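Local coordinates for flavodoxin, WrbA-like protein (Agrobacterium tumefaciens, PDB 3D7N) that probably binds FMN in a flavodoxin-like fold and passes electrons from NAD(P)H to quinones, as WrbA-type oxidoreductases do, at residues L124-L128 with Y149-M153; S7-V12 with A54-F60; F73-A77 with Y113-L117. All coordinates share one frame; numbering follows the deposited sequence.

How the contacts relate
The contacts sample a flavodoxin-like alpha/beta fold, in which FMN generally binds at the C-terminal ends of the parallel strands. Contact 2 pairs parallel strands inside the sheet, contact 1 lies at the sheet's border within the chain, where it continues into the second subunit, and contact 3 joins two helices that pack on the sheet. Their centres are about 15 Å apart in every pairing. Contact 3 touches both others: Phe60 of contact 2 reaches Leu117 (CZ to CD2, 3.7 Å) and Phe73 (CB to CZ, 3.7 Å), while Trp125 of contact 1 packs on Val115 (CE2 to CG2, 3.5 Å). Contacts 1 and 2 stay about 5 Å apart at their nearest atoms.

Contact 1 (L124-L128 with Y149-M153)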
loop_
_atom_site.group_PDB
_atom_site.type_symbol
_atom_site.label_atom_id
_atom_site.label_comp_id
_atom_site.label_asym_id
_atom_site.label_seq_id
_atom_site.Cartn_x
_atom_site.Cartn_y
_atom_site.Cartn_z
ATOM N N LEU A 124 -0.933 17.616 -7.636
ATOM C CA LEU A 124 -1.608 16.769 -8.597
ATOM C C LEU A 124 -0.650 15.733 -9.091
ATOM O O LEU A 124 0.450 16.079 -9.441
ATOM C CB LEU A 124 -2.041 17.525 -9.837
ATOM C CG LEU A 124 -2.956 18.688 -9.703
ATOM C CD1 LEU A 124 -3.433 18.791 -11.166
ATOM C CD2 LEU A 124 -4.122 18.583 -8.637
ATOM N N TRP A 125 -1.088 14.493 -9.208
ATOM C CA TRP A 125 -0.177 13.434 -9.555
ATOM C C TRP A 125 -0.318 13.034 -10.996
ATOM O O TRP A 125 -1.414 12.787 -11.492
ATOM C CB TRP A 125 -0.367 12.215 -8.647
ATOM C CG TRP A 125 0.655 11.156 -8.968
ATOM C CD1 TRP A 125 0.518 10.130 -9.861
ATOM C CD2 TRP A 125 1.983 11.081 -8.477
ATOM N NE1 TRP A 125 1.670 9.434 -9.962
ATOM C CE2 TRP A 125 2.596 9.983 -9.115
ATOM C CE3 TRP A 125 2.724 11.836 -7.567
ATOM C CZ2 TRP A 125 3.901 9.594 -8.826
ATOM C CZ3 TRP A 125 4.034 11.513 -7.338
ATOM C CH2 TRP A 125 4.619 10.402 -7.957
ATOM N N VAL A 126 0.810 12.990 -11.676
ATOM C CA VAL A 126 0.891 12.629 -13.095
ATOM C C VAL A 126 1.333 11.175 -13.203
ATOM O O VAL A 126 2.420 10.822 -12.796
ATOM C CB VAL A 126 1.923 13.505 -13.845
ATOM C CG1 VAL A 126 1.992 13.096 -15.320
ATOM C CG2 VAL A 126 1.604 15.020 -13.705
ATOM N N SER A 127 0.473 10.337 -13.771
ATOM C CA SER A 127 0.726 8.935 -13.964
ATOM C C SER A 127 1.529 8.717 -15.264
ATOM O O SER A 127 1.657 9.628 -16.096
ATOM C CB SER A 127 -0.613 8.224 -14.028
ATOM O OG SER A 127 -1.255 8.502 -15.273
ATOM N N LEU A 128 2.082 7.513 -15.441
ATOM C CA LEU A 128 2.854 7.199 -16.661
ATOM C C LEU A 128 1.893 7.222 -17.846
ATOM O O LEU A 128 0.790 6.674 -17.795
ATOM C CB LEU A 128 3.561 5.856 -16.508
ATOM C CG LEU A 128 4.706 5.469 -17.466
ATOM C CD1 LEU A 128 5.816 6.404 -17.403
ATOM C CD2 LEU A 128 5.228 4.083 -17.163
ATOM N N TYR A 149 2.634 1.654 -14.356
ATOM C CA TYR A 149 1.558 2.610 -14.713
ATOM C C TYR A 149 1.475 3.905 -13.920
ATOM O O TYR A 149 1.115 4.934 -14.453
ATOM C CB TYR A 149 0.211 1.931 -14.613
ATOM C CG TYR A 149 0.028 0.915 -15.696
ATOM C CD1 TYR A 149 -0.201 1.306 -17.033
ATOM C CD2 TYR A 149 0.086 -0.441 -15.405
ATOM C CE1 TYR A 149 -0.368 0.359 -18.043
ATOM C CE2 TYR A 149 -0.064 -1.408 -16.423
ATOM C CZ TYR A 149 -0.283 -1.001 -17.722
ATOM O OH TYR A 149 -0.427 -1.984 -18.677
ATOM N N ILE A 150 1.771 3.830 -12.640
ATOM C CA ILE A 150 1.642 4.972 -11.788
ATOM C C ILE A 150 2.767 6.031 -12.038
ATOM O O ILE A 150 2.543 7.221 -11.925
ATOM C CB ILE A 150 1.485 4.517 -10.299
ATOM C CG1 ILE A 150 0.540 5.447 -9.584
ATOM C CG2 ILE A 150 2.759 4.522 -9.547
ATOM C CD1 ILE A 150 -0.863 5.131 -9.916
ATOM N N ALA A 151 3.937 5.545 -12.439
ATOM C CA ALA A 151 5.161 6.294 -12.608
ATOM C C ALA A 151 6.203 5.271 -13.129
ATOM O O ALA A 151 5.977 4.090 -13.043
ATOM C CB ALA A 151 5.607 6.889 -11.275
ATOM N N PRO A 152 7.320 5.715 -13.630
ATOM C CA PRO A 152 8.284 4.783 -14.154
ATOM C C PRO A 152 9.009 4.033 -13.069
ATOM O O PRO A 152 9.351 4.587 -12.071
ATOM C CB PRO A 152 9.237 5.674 -14.919
ATOM C CG PRO A 152 8.852 6.987 -14.652
ATOM C CD PRO A 152 7.489 7.027 -14.228
HETATM N N MSE A 153 9.207 2.752 -13.279
HETATM C CA MSE A 153 10.067 1.954 -12.447
HETATM C C MSE A 153 10.993 1.180 -13.351
HETATM O O MSE A 153 10.683 0.925 -14.491
HETATM C CB MSE A 153 9.277 1.041 -11.538
HETATM C CG MSE A 153 8.263 0.221 -12.212
HETATM SE SE MSE A 153 7.428 -1.045 -11.067
HETATM C CE MSE A 153 6.150 0.077 -10.275
#
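Trp125 meets the loop at 149-153 with the edge of its indole. With CG anti to the backbone N (chi1 -176°), the ring extends toward Ile150, and the N-H of Trp125 NE1 donates to Ile150 O, 3.1 Å from nitrogen to oxygen. The bond is nearly straight (167° at the hydrogen), and the oxygen lies close to the ring plane, although from the acceptor's side the donor is tilted off the carbonyl plane. Further along the same edge, Trp125 CZ2 rests against Ala151 CB at 4.0 Å.

The same carbonyl has a second visitor, since Ser127 CA directs its C-H at Ile150 O from 3.2 Å. One step on, Leu128 N donates to Tyr149 O at 2.9 Å in a more bent bond, approaching from above the carbonyl plane. The loop thus docks by its backbone oxygens beyond the end of strand 124-126, a border strand of this flavodoxin-like sheet within the chain. In the assembly that strand pairs antiparallel with a strand of the second subunit, and Ser127 OG turns to Gly123 O of that subunit.

Leu128 supplies the apolar end of the contact. Leu128 CB lies 3.3 Å from Tyr149 O, whereas Leu128 CD1 reaches the proline ring, 3.6 Å from Pro152 CD, the two side chains slanting across each other. The chi1 of -164° carries the isobutyl group along the loop toward that ring. Tyr176 of helix 167-186 packs on Trp125, Leu128 and Pro152 alike, and its OH is hydrogen-bonded to Val126 O.

Contact 2 (S7-V12 with A54-F60); sequences SNTVVV and AADAIIF
Thr9 beside Ala57 and Val10 beside Ile58 begin a parallel strand pair, 9-12 with 57-60, in the central sheet of a flavodoxin-like alpha/beta fold. The short strands run 20° apart.

On the face of Thr9, Ala57, Val11 and Ile59, the methyl of Ala57 lies against OG1 and CG2 of Thr9. Thr9 CG2 also touches the tip of Ile59, whose CD1 is 3.7 Å away. Val11 CG2 leans on the CB of the same isoleucine, and helices 19-31 and 167-186 cover this side.

Across the sheet, Val12 turns CG1 between its backbone N and carbonyl carbon (chi1 61°). Val12 CG1 meets Ile58 CG2 at 3.9 Å and the edge of the Phe60 ring at CD1. Val10 CG2 drops onto the methyl of Ala55, and Leu52 of helix 46-54 lies over Val10, Val12 and Ile58.

Ladder bonds hold this register, including Ile59 N to Val10 O at 2.9 Å. At the start of the strands Asn8 O accepts from both Asp56 N and Ala57 N. The aspartate answers in turn, Asp56 OD2 taking the N-H of Asn8 N on the anti side at 3.1 Å.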
loop_
_atom_site.group_PDB
_atom_site.type_symbol
_atom_site.label_atom_id
_atom_site.label_comp_id
_atom_site.label_asym_id
_atom_site.label_seq_id
_atom_site.Cartn_x
_atom_site.Cartn_y
_atom_site.Cartn_z
ATOM N N SER A 7 6.952 26.001 -18.566
ATOM C CA SER A 7 7.051 25.441 -17.198
ATOM C C SER A 7 8.456 25.188 -16.659
ATOM O O SER A 7 9.377 24.861 -17.401
ATOM C CB SER A 7 6.250 24.126 -17.104
ATOM O OG SER A 7 6.942 23.025 -17.691
ATOM N N ASN A 8 8.580 25.341 -15.347
ATOM C CA ASN A 8 9.795 25.030 -14.621
ATOM C C ASN A 8 9.546 23.758 -13.814
ATOM O O ASN A 8 8.728 23.731 -12.924
ATOM C CB ASN A 8 10.211 26.217 -13.712
ATOM C CG ASN A 8 11.385 25.857 -12.748
ATOM O OD1 ASN A 8 12.368 25.187 -13.159
ATOM N ND2 ASN A 8 11.284 26.294 -11.467
ATOM N N THR A 9 10.236 22.696 -14.193
ATOM C CA THR A 9 10.183 21.403 -13.544
ATOM C C THR A 9 11.491 21.180 -12.816
ATOM O O THR A 9 12.537 21.509 -13.319
ATOM C CB THR A 9 9.939 20.295 -14.562
ATOM O OG1 THR A 9 8.746 20.612 -15.272
ATOM C CG2 THR A 9 9.764 18.873 -13.866
ATOM N N VAL A 10 11.426 20.655 -11.603
ATOM C CA VAL A 10 12.618 20.284 -10.864
ATOM C C VAL A 10 12.622 18.790 -10.622
ATOM O O VAL A 10 11.608 18.231 -10.198
ATOM C CB VAL A 10 12.666 21.028 -9.511
ATOM C CG1 VAL A 10 13.636 20.342 -8.538
ATOM C CG2 VAL A 10 13.031 22.510 -9.735
ATOM N N VAL A 11 13.734 18.128 -10.920
ATOM C CA VAL A 11 13.921 16.739 -10.518
ATOM C C VAL A 11 14.797 16.757 -9.248
ATOM O O VAL A 11 15.965 17.262 -9.279
ATOM C CB VAL A 11 14.554 15.904 -11.634
ATOM C CG1 VAL A 11 14.964 14.548 -11.101
ATOM C CG2 VAL A 11 13.601 15.795 -12.821
ATOM N N VAL A 12 14.218 16.270 -8.133
ATOM C CA VAL A 12 14.910 16.190 -6.829
ATOM C C VAL A 12 15.023 14.702 -6.506
ATOM O O VAL A 12 14.016 13.973 -6.511
ATOM C CB VAL A 12 14.159 16.984 -5.696
ATOM C CG1 VAL A 12 12.730 16.416 -5.446
ATOM C CG2 VAL A 12 14.989 17.024 -4.411
ATOM N N ALA A 54 9.966 27.169 -6.052
ATOM C CA ALA A 54 9.715 27.991 -7.276
ATOM C C ALA A 54 9.290 27.141 -8.477
ATOM O O ALA A 54 8.996 27.684 -9.531
ATOM C CB ALA A 54 10.936 28.872 -7.644
ATOM N N ALA A 55 9.247 25.825 -8.317
ATOM C CA ALA A 55 8.919 24.910 -9.444
ATOM C C ALA A 55 7.420 24.895 -9.717
ATOM O O ALA A 55 6.618 25.045 -8.770
ATOM C CB ALA A 55 9.429 23.495 -9.182
ATOM N N ASP A 56 7.058 24.771 -11.001
ATOM C CA ASP A 56 5.691 24.383 -11.398
ATOM C C ASP A 56 5.408 22.858 -11.257
ATOM O O ASP A 56 4.250 22.463 -11.150
ATOM C CB ASP A 56 5.399 24.793 -12.836
ATOM C CG ASP A 56 5.423 26.276 -13.025
ATOM O OD1 ASP A 56 4.719 26.991 -12.283
ATOM O OD2 ASP A 56 6.135 26.714 -13.946
ATOM N N ALA A 57 6.471 22.041 -11.300
ATOM C CA ALA A 57 6.398 20.591 -11.194
ATOM C C ALA A 57 7.621 20.105 -10.429
ATOM O O ALA A 57 8.696 20.642 -10.611
ATOM C CB ALA A 57 6.326 19.920 -12.550
ATOM N N ILE A 58 7.395 19.130 -9.541
ATOM C CA ILE A 58 8.429 18.476 -8.704
ATOM C C ILE A 58 8.324 17.000 -8.974
ATOM O O ILE A 58 7.248 16.405 -8.826
ATOM C CB ILE A 58 8.238 18.716 -7.175
ATOM C CG1 ILE A 58 8.264 20.217 -6.872
ATOM C CG2 ILE A 58 9.321 18.012 -6.387
ATOM C CD1 ILE A 58 7.829 20.606 -5.434
ATOM N N ILE A 59 9.427 16.436 -9.443
ATOM C CA ILE A 59 9.499 15.021 -9.716
ATOM C C ILE A 59 10.512 14.424 -8.742
ATOM O O ILE A 59 11.657 14.805 -8.719
ATOM C CB ILE A 59 9.896 14.710 -11.175
ATOM C CG1 ILE A 59 9.009 15.485 -12.161
ATOM C CG2 ILE A 59 9.822 13.187 -11.449
ATOM C CD1 ILE A 59 9.367 15.215 -13.692
ATOM N N PHE A 60 10.037 13.488 -7.949
ATOM C CA PHE A 60 10.800 12.816 -6.926
ATOM C C PHE A 60 11.509 11.557 -7.465
ATOM O O PHE A 60 10.890 10.705 -8.064
ATOM C CB PHE A 60 9.826 12.331 -5.849
ATOM C CG PHE A 60 9.097 13.443 -5.069
ATOM C CD1 PHE A 60 9.762 14.487 -4.521
ATOM C CD2 PHE A 60 7.737 13.357 -4.840
ATOM C CE1 PHE A 60 9.069 15.467 -3.789
ATOM C CE2 PHE A 60 7.065 14.290 -4.095
ATOM C CZ PHE A 60 7.723 15.344 -3.573
#

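Contact 3 (F73-A77 with Y113-L117)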
loop_
_atom_site.group_PDB
_atom_site.type_symbol
_atom_site.label_atom_id
_atom_site.label_comp_id
_atom_site.label_asym_id
_atom_site.label_seq_id
_atom_site.Cartn_x
_atom_site.Cartn_y
_atom_site.Cartn_z
ATOM N N PHE A 73 16.198 9.601 0.920
ATOM C CA PHE A 73 14.968 10.224 0.391
ATOM C C PHE A 73 13.931 10.560 1.469
ATOM O O PHE A 73 13.381 11.641 1.453
ATOM C CB PHE A 73 14.291 9.431 -0.713
ATOM C CG PHE A 73 13.164 10.193 -1.357
ATOM C CD1 PHE A 73 13.407 11.073 -2.365
ATOM C CD2 PHE A 73 11.889 10.095 -0.874
ATOM C CE1 PHE A 73 12.409 11.785 -2.910
ATOM C CE2 PHE A 73 10.879 10.821 -1.429
ATOM C CZ PHE A 73 11.144 11.653 -2.440
ATOM N N LYS A 74 13.683 9.655 2.407
ATOM C CA LYS A 74 12.658 9.864 3.450
ATOM C C LYS A 74 13.087 11.003 4.389
ATOM O O LYS A 74 12.294 11.852 4.742
ATOM C CB LYS A 74 12.390 8.545 4.186
ATOM C CG LYS A 74 11.276 8.573 5.191
ATOM C CD LYS A 74 9.942 9.014 4.564
ATOM C CE LYS A 74 8.762 8.821 5.487
ATOM N NZ LYS A 74 8.964 9.468 6.835
ATOM N N LYS A 75 14.368 11.081 4.730
ATOM C CA LYS A 75 14.901 12.243 5.478
ATOM C C LYS A 75 14.622 13.579 4.782
ATOM O O LYS A 75 14.355 14.599 5.421
ATOM C CB LYS A 75 16.410 12.112 5.682
ATOM C CG LYS A 75 17.010 13.250 6.532
ATOM C CD LYS A 75 18.358 12.862 7.093
ATOM C CE LYS A 75 18.864 13.837 8.146
ATOM N NZ LYS A 75 19.749 14.865 7.574
ATOM N N PHE A 76 14.737 13.591 3.473
ATOM C CA PHE A 76 14.355 14.764 2.712
ATOM C C PHE A 76 12.844 14.993 2.756
ATOM O O PHE A 76 12.398 16.159 2.885
ATOM C CB PHE A 76 14.821 14.663 1.259
ATOM C CG PHE A 76 13.954 15.397 0.317
ATOM C CD1 PHE A 76 14.131 16.770 0.111
ATOM C CD2 PHE A 76 12.940 14.730 -0.375
ATOM C CE1 PHE A 76 13.295 17.482 -0.761
ATOM C CE2 PHE A 76 12.104 15.423 -1.263
ATOM C CZ PHE A 76 12.260 16.804 -1.438
ATOM N N ALA A 77 12.059 13.908 2.634
ATOM C CA ALA A 77 10.610 14.007 2.668
ATOM C C ALA A 77 10.164 14.567 4.033
ATOM O O ALA A 77 9.280 15.477 4.119
ATOM C CB ALA A 77 9.966 12.612 2.416
ATOM N N TYR A 113 4.415 5.617 -2.024
ATOM C CA TYR A 113 4.837 6.618 -1.049
ATOM C C TYR A 113 4.973 8.022 -1.689
ATOM O O TYR A 113 4.663 9.052 -1.115
ATOM C CB TYR A 113 6.155 6.258 -0.331
ATOM C CG TYR A 113 6.582 7.409 0.568
ATOM C CD1 TYR A 113 7.613 8.252 0.229
ATOM C CD2 TYR A 113 5.852 7.702 1.696
ATOM C CE1 TYR A 113 7.967 9.360 1.071
ATOM C CE2 TYR A 113 6.163 8.788 2.510
ATOM C CZ TYR A 113 7.193 9.619 2.177
ATOM O OH TYR A 113 7.428 10.673 2.985
ATOM N N LEU A 114 5.481 8.051 -2.881
ATOM C CA LEU A 114 5.733 9.271 -3.581
ATOM C C LEU A 114 4.393 9.960 -3.905
ATOM O O LEU A 114 4.229 11.159 -3.784
ATOM C CB LEU A 114 6.518 8.858 -4.816
ATOM C CG LEU A 114 8.031 9.095 -4.783
ATOM C CD1 LEU A 114 8.750 9.109 -3.425
ATOM C CD2 LEU A 114 8.741 8.263 -5.824
ATOM N N VAL A 115 3.384 9.164 -4.226
ATOM C CA VAL A 115 2.054 9.687 -4.392
ATOM C C VAL A 115 1.480 10.288 -3.080
ATOM O O VAL A 115 0.886 11.374 -3.095
ATOM C CB VAL A 115 1.097 8.584 -4.897
ATOM C CG1 VAL A 115 -0.346 9.110 -4.854
ATOM C CG2 VAL A 115 1.539 8.101 -6.323
ATOM N N LEU A 116 1.663 9.582 -1.973
ATOM C CA LEU A 116 1.265 10.078 -0.655
ATOM C C LEU A 116 1.958 11.398 -0.287
ATOM O O LEU A 116 1.324 12.279 0.239
ATOM C CB LEU A 116 1.574 9.059 0.428
ATOM C CG LEU A 116 0.765 7.771 0.445
ATOM C CD1 LEU A 116 1.148 6.917 1.690
ATOM C CD2 LEU A 116 -0.740 8.055 0.450
ATOM N N LEU A 117 3.238 11.516 -0.597
ATOM C CA LEU A 117 4.035 12.673 -0.294
ATOM C C LEU A 117 3.505 13.860 -1.078
ATOM O O LEU A 117 3.257 14.900 -0.497
ATOM C CB LEU A 117 5.495 12.401 -0.640
ATOM C CG LEU A 117 6.464 13.532 -0.356
ATOM C CD1 LEU A 117 6.280 14.068 1.121
ATOM C CD2 LEU A 117 7.881 13.008 -0.740
#
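Phe73 and Leu114 make the closest apolar touch between these two helical segments: ring atom CE2 of Phe73 lies 3.4 Å from Leu114 CD1, the two side chains slanting past one another. Leu117 comes at the phenylalanine from the opposite direction and brings its CD2 to 3.8 Å from Phe73 CE2. That methyl is shared, because it also rests on the CB of Ala77. One leucine methyl thus touches two residues a helical turn apart.

The aromatic contact is edge to edge rather than stacked. Phe73 CE2 and Tyr113 CE1 stand 4.1 Å apart, each near the plane of the other's ring. Tyr113 stretches across because its CG is anti to the backbone N (chi1 175°), which brings the phenol to the neighbouring helix, with Tyr113 OH just 3.2 Å from Ala77 CB.

No hydrogen bond crosses the pair; the lysine meets the phenol with its aliphatic part, and the polar ends find partners elsewhere. Lys74 crosses the phenol at about a right angle and lays CD and CE by the hydroxyl, with Lys74 CE 3.4 Å from Tyr113 OH. Bends at chi2 and chi4 help turn the chain back, and NZ forms a salt bridge with Asp78. Lys74 NZ also hydrogen-bonds to Pro69 O and Tyr65 O of the fourth subunit, and Tyr113 OH to Met66 O of that subunit.

The short helical axes run nearly parallel, 13° apart, but remain 12.2 Å from each other, so long side chains do the bridging. Phe60 of strand 57-65 packs on Phe76 and Leu114, seating helices 71-79 and 104-120 on the flavodoxin-like sheet, while Trp125 of strand 124-126 packs against Leu114.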